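Local coordinates for DisA protein (Sorangium cellulosum, PDB 6CCA) that probably transfers methyl groups to the alpha-carbon of a polyketide intermediate, building the gem-dimethyl group of disorazol on a trans-acyltransferase assembly line, at residues P149-C161 with D186-A198. Numbering follows the deposited sequence.
Sequences PAIAPYVRLLWAC and DLMGPLYKGNATA
The N-cap of helix 196-216 is tied here to helix 152-163 through Tyr-154 and Asn-195. The phenol OH of Tyr-154 donates to Asn-195 OD1 at 2.9 Å, arriving from one face of the amide, while Ala-198 N reaches the same oxygen from the opposite face as the capping bond. With chi1 at 62°, the Asn-195 amide stands between its backbone N and carbonyl carbon, where OD1 can cap; ND2 meanwhile donates to Pro-190 O (2.7 Å) and Leu-191 O (2.9 Å). Asparagine suits this place because one amide both accepts and donates, fixing its rotation. Water 1 bridges Ala-150 O, Asn-195 OD1 and Thr-197 N.

Further along, apolar side chains pack together: two-branched Leu-157 puts CD2 against Leu-191 CD2 at 3.7 Å and Met-188 SD at 3.8 Å, and Leu-187 CD1 lies on the small methyl of Ala-160. Pro-153 CB lies 4.0 Å from Pro-190 CB; proline suits the first turn of helix 152-163, where its missing N-H costs no helix bond. At the outer border the guanidinium of Arg-156 covers Leu-187 CD2 with one face. Phe-343 of helix 342-346 packs on Tyr-154, Leu-157 and Leu-191, and Phe-58 of helix 55-75 meets the Tyr-154 ring edge-to-face.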
loop_
_atom_site.group_PDB
_atom_site.type_symbol
_atom_site.label_atom_id
_atom_site.label_comp_id
_atom_site.label_asym_id
_atom_site.label_seq_id
_atom_site.Cartn_x
_atom_site.Cartn_y
_atom_site.Cartn_z
ATOM N N PRO A 149 20.712 -4.664 -2.013
ATOM C CA PRO A 149 19.860 -3.808 -2.835
ATOM C C PRO A 149 18.359 -3.914 -2.698
ATOM O O PRO A 149 17.656 -2.927 -2.797
ATOM C CB PRO A 149 20.338 -4.103 -4.290
ATOM C CG PRO A 149 21.790 -4.485 -4.086
ATOM C CD PRO A 149 21.766 -5.319 -2.818
ATOM N N ALA A 150 17.848 -5.114 -2.448
ATOM C CA ALA A 150 16.411 -5.285 -2.427
ATOM C C ALA A 150 15.784 -4.524 -1.273
ATOM O O ALA A 150 14.611 -4.143 -1.335
ATOM C CB ALA A 150 16.082 -6.759 -2.337
ATOM N N ILE A 151 16.550 -4.348 -0.182
ATOM C CA ILE A 151 16.017 -3.639 0.961
ATOM C C ILE A 151 16.592 -2.226 1.120
ATOM O O ILE A 151 16.161 -1.471 2.026
ATOM C CB ILE A 151 16.134 -4.437 2.271
ATOM C CG1 ILE A 151 17.582 -4.753 2.682
ATOM C CG2 ILE A 151 15.171 -5.643 2.221
ATOM C CD1 ILE A 151 17.739 -5.351 4.046
ATOM N N ALA A 152 17.636 -1.931 0.361
ATOM C CA ALA A 152 18.367 -0.660 0.597
ATOM C C ALA A 152 17.456 0.596 0.671
ATOM O O ALA A 152 17.636 1.445 1.561
ATOM C CB ALA A 152 19.487 -0.490 -0.439
ATOM N N PRO A 153 16.481 0.765 -0.256
ATOM C CA PRO A 153 15.675 1.998 -0.154
ATOM C C PRO A 153 14.761 2.046 1.054
ATOM O O PRO A 153 14.473 3.127 1.555
ATOM C CB PRO A 153 14.844 1.999 -1.431
ATOM C CG PRO A 153 14.896 0.573 -1.900
ATOM C CD PRO A 153 16.206 0.040 -1.508
ATOM N N TYR A 154 14.387 0.862 1.552
ATOM C CA TYR A 154 13.609 0.757 2.786
ATOM C C TYR A 154 14.498 1.145 3.989
ATOM O O TYR A 154 14.061 1.903 4.861
ATOM C CB TYR A 154 13.058 -0.657 2.966
ATOM C CG TYR A 154 12.207 -1.116 1.780
ATOM C CD1 TYR A 154 12.812 -1.619 0.629
ATOM C CD2 TYR A 154 10.859 -1.070 1.811
ATOM C CE1 TYR A 154 12.110 -1.972 -0.470
ATOM C CE2 TYR A 154 10.092 -1.418 0.691
ATOM C CZ TYR A 154 10.721 -1.892 -0.447
ATOM O OH TYR A 154 10.061 -2.300 -1.616
ATOM N N VAL A 155 15.728 0.663 3.993
ATOM C CA VAL A 155 16.697 0.967 5.059
ATOM C C VAL A 155 16.937 2.486 5.084
ATOM O O VAL A 155 16.876 3.152 6.129
ATOM C CB VAL A 155 18.009 0.203 4.869
ATOM C CG1 VAL A 155 19.076 0.674 5.834
ATOM C CG2 VAL A 155 17.760 -1.290 5.068
ATOM N N ARG A 156 17.190 3.033 3.899
ATOM C CA ARG A 156 17.400 4.464 3.738
ATOM C C ARG A 156 16.244 5.265 4.330
ATOM O O ARG A 156 16.458 6.171 5.136
ATOM C CB ARG A 156 17.581 4.817 2.260
ATOM C CG ARG A 156 18.996 4.621 1.743
ATOM C CD ARG A 156 19.187 5.286 0.390
ATOM N NE ARG A 156 19.027 6.736 0.465
ATOM C CZ ARG A 156 18.024 7.406 -0.094
ATOM N NH1 ARG A 156 17.088 6.757 -0.772
ATOM N NH2 ARG A 156 17.958 8.725 0.026
ATOM N N LEU A 157 15.021 4.931 3.930
ATOM C CA LEU A 157 13.854 5.637 4.430
ATOM C C LEU A 157 13.740 5.522 5.982
ATOM O O LEU A 157 13.407 6.477 6.654
ATOM C CB LEU A 157 12.591 5.073 3.782
ATOM C CG LEU A 157 11.314 5.721 4.342
ATOM C CD1 LEU A 157 11.386 7.227 4.174
ATOM C CD2 LEU A 157 10.035 5.200 3.667
ATOM N N LEU A 158 13.885 4.298 6.524
ATOM C CA LEU A 158 13.804 4.136 7.981
ATOM C C LEU A 158 14.857 4.965 8.677
ATOM O O LEU A 158 14.603 5.537 9.726
ATOM C CB LEU A 158 14.001 2.696 8.372
ATOM C CG LEU A 158 12.853 1.770 8.059
ATOM C CD1 LEU A 158 13.194 0.421 8.590
ATOM C CD2 LEU A 158 11.583 2.234 8.801
ATOM N N TRP A 159 16.071 4.988 8.140
ATOM C CA TRP A 159 17.159 5.791 8.737
ATOM C C TRP A 159 16.877 7.281 8.696
ATOM O O TRP A 159 17.054 7.967 9.696
ATOM C CB TRP A 159 18.526 5.462 8.109
ATOM C CG TRP A 159 19.667 5.934 8.962
ATOM C CD1 TRP A 159 20.455 7.032 8.740
ATOM C CD2 TRP A 159 20.033 5.424 10.246
ATOM N NE1 TRP A 159 21.334 7.176 9.795
ATOM C CE2 TRP A 159 21.075 6.227 10.738
ATOM C CE3 TRP A 159 19.600 4.348 10.998
ATOM C CZ2 TRP A 159 21.733 5.950 11.930
ATOM C CZ3 TRP A 159 20.203 4.098 12.208
ATOM C CH2 TRP A 159 21.283 4.885 12.658
ATOM N N ALA A 160 16.265 7.776 7.615
ATOM C CA ALA A 160 15.868 9.184 7.552
ATOM C C ALA A 160 14.796 9.496 8.612
ATOM O O ALA A 160 14.816 10.546 9.255
ATOM C CB ALA A 160 15.389 9.557 6.134
ATOM N N CYS A 161 13.866 8.587 8.810
ATOM C CA CYS A 161 12.821 8.791 9.807
ATOM C C CYS A 161 13.474 8.726 11.202
ATOM O O CYS A 161 13.186 9.548 12.055
ATOM C CB CYS A 161 11.760 7.703 9.719
ATOM S SG CYS A 161 10.692 7.890 8.250
ATOM N N ASP A 186 13.048 11.903 -3.388
ATOM C CA ASP A 186 14.345 11.277 -3.201
ATOM C C ASP A 186 14.297 9.980 -2.370
ATOM O O ASP A 186 15.138 9.061 -2.553
ATOM C CB ASP A 186 15.293 12.283 -2.516
ATOM C CG ASP A 186 15.581 13.509 -3.401
ATOM O OD1 ASP A 186 14.972 13.638 -4.498
ATOM O OD2 ASP A 186 16.421 14.311 -2.964
ATOM N N LEU A 187 13.412 9.976 -1.392
ATOM C CA LEU A 187 13.279 8.786 -0.501
ATOM C C LEU A 187 12.132 7.880 -0.895
ATOM O O LEU A 187 12.250 6.647 -0.764
ATOM C CB LEU A 187 13.014 9.207 0.954
ATOM C CG LEU A 187 14.183 9.850 1.675
ATOM C CD1 LEU A 187 13.736 10.242 3.092
ATOM C CD2 LEU A 187 15.362 8.900 1.773
ATOM N N MET A 188 10.986 8.467 -1.263
ATOM C CA MET A 188 9.796 7.635 -1.597
ATOM C C MET A 188 9.868 7.017 -2.981
ATOM O O MET A 188 9.420 5.889 -3.208
ATOM C CB MET A 188 8.487 8.396 -1.405
ATOM C CG MET A 188 8.082 8.626 0.051
ATOM S SD MET A 188 8.043 7.163 1.156
ATOM C CE MET A 188 6.584 7.605 2.101
ATOM N N GLY A 189 10.486 7.725 -3.904
ATOM C CA GLY A 189 10.512 7.324 -5.297
ATOM C C GLY A 189 11.138 5.949 -5.403
ATOM O O GLY A 189 10.518 5.035 -5.962
ATOM N N PRO A 190 12.342 5.787 -4.835
ATOM C CA PRO A 190 13.013 4.495 -4.928
ATOM C C PRO A 190 12.291 3.323 -4.237
ATOM O O PRO A 190 12.730 2.158 -4.420
ATOM C CB PRO A 190 14.381 4.751 -4.280
ATOM C CG PRO A 190 14.579 6.253 -4.371
ATOM C CD PRO A 190 13.230 6.840 -4.285
ATOM N N LEU A 191 11.285 3.607 -3.443
ATOM C CA LEU A 191 10.508 2.590 -2.764
ATOM C C LEU A 191 9.478 1.985 -3.693
ATOM O O LEU A 191 9.243 0.821 -3.684
ATOM C CB LEU A 191 9.763 3.184 -1.605
ATOM C CG LEU A 191 9.925 2.616 -0.228
ATOM C CD1 LEU A 191 11.310 2.862 0.244
ATOM C CD2 LEU A 191 8.955 3.325 0.686
ATOM N N TYR A 192 8.833 2.857 -4.431
ATOM C CA TYR A 192 7.713 2.435 -5.236
ATOM C C TYR A 192 8.110 1.742 -6.544
ATOM O O TYR A 192 7.327 1.055 -7.112
ATOM C CB TYR A 192 6.876 3.607 -5.678
ATOM C CG TYR A 192 6.420 4.622 -4.705
ATOM C CD1 TYR A 192 5.696 4.275 -3.619
ATOM C CD2 TYR A 192 6.627 5.944 -4.952
ATOM C CE1 TYR A 192 5.223 5.222 -2.742
ATOM C CE2 TYR A 192 6.159 6.899 -4.102
ATOM C CZ TYR A 192 5.453 6.541 -2.985
ATOM O OH TYR A 192 4.965 7.503 -2.127
ATOM N N LYS A 193 9.315 2.022 -7.018
ATOM C CA LYS A 193 9.837 1.407 -8.196
ATOM C C LYS A 193 11.360 1.390 -8.208
ATOM O O LYS A 193 11.944 2.156 -7.572
ATOM C CB LYS A 193 9.305 2.112 -9.440
ATOM C CG LYS A 193 9.941 3.441 -9.706
ATOM C CD LYS A 193 9.752 3.900 -11.126
ATOM C CE LYS A 193 10.150 5.356 -11.275
ATOM N NZ LYS A 193 9.055 6.258 -10.881
ATOM N N GLY A 194 11.952 0.510 -8.984
ATOM C CA GLY A 194 13.358 0.355 -9.114
ATOM C C GLY A 194 13.994 -0.553 -8.077
ATOM O O GLY A 194 15.200 -0.576 -7.948
ATOM N N ASN A 195 13.221 -1.299 -7.300
ATOM C CA ASN A 195 13.778 -2.290 -6.457
ATOM C C ASN A 195 13.002 -3.590 -6.756
ATOM O O ASN A 195 11.914 -3.528 -7.288
ATOM C CB ASN A 195 13.674 -1.880 -4.990
ATOM C CG ASN A 195 12.209 -1.690 -4.475
ATOM O OD1 ASN A 195 11.517 -2.624 -4.134
ATOM N ND2 ASN A 195 11.750 -0.411 -4.432
ATOM N N ALA A 196 13.570 -4.728 -6.463
ATOM C CA ALA A 196 13.028 -5.966 -6.961
ATOM C C ALA A 196 11.586 -6.269 -6.555
ATOM O O ALA A 196 10.764 -6.622 -7.432
ATOM C CB ALA A 196 13.899 -7.135 -6.593
ATOM N N THR A 197 11.273 -6.176 -5.282
ATOM C CA THR A 197 9.910 -6.560 -4.858
ATOM C C THR A 197 8.873 -5.585 -5.447
ATOM O O THR A 197 7.843 -6.029 -5.993
ATOM C CB THR A 197 9.782 -6.672 -3.323
ATOM O OG1 THR A 197 9.985 -5.402 -2.724
ATOM C CG2 THR A 197 10.780 -7.711 -2.756
ATOM N N ALA A 198 9.117 -4.274 -5.368
ATOM C CA ALA A 198 8.137 -3.310 -5.923
ATOM C C ALA A 198 7.944 -3.581 -7.458
ATOM O O ALA A 198 6.818 -3.534 -7.988
ATOM C CB ALA A 198 8.526 -1.853 -5.695
HETATM O O HOH W 1 12.763 -4.997 -3.120
HETATM O O HOH W 2 14.478 5.304 -0.129
HETATM O O HOH W 3 7.439 -0.745 -1.827
#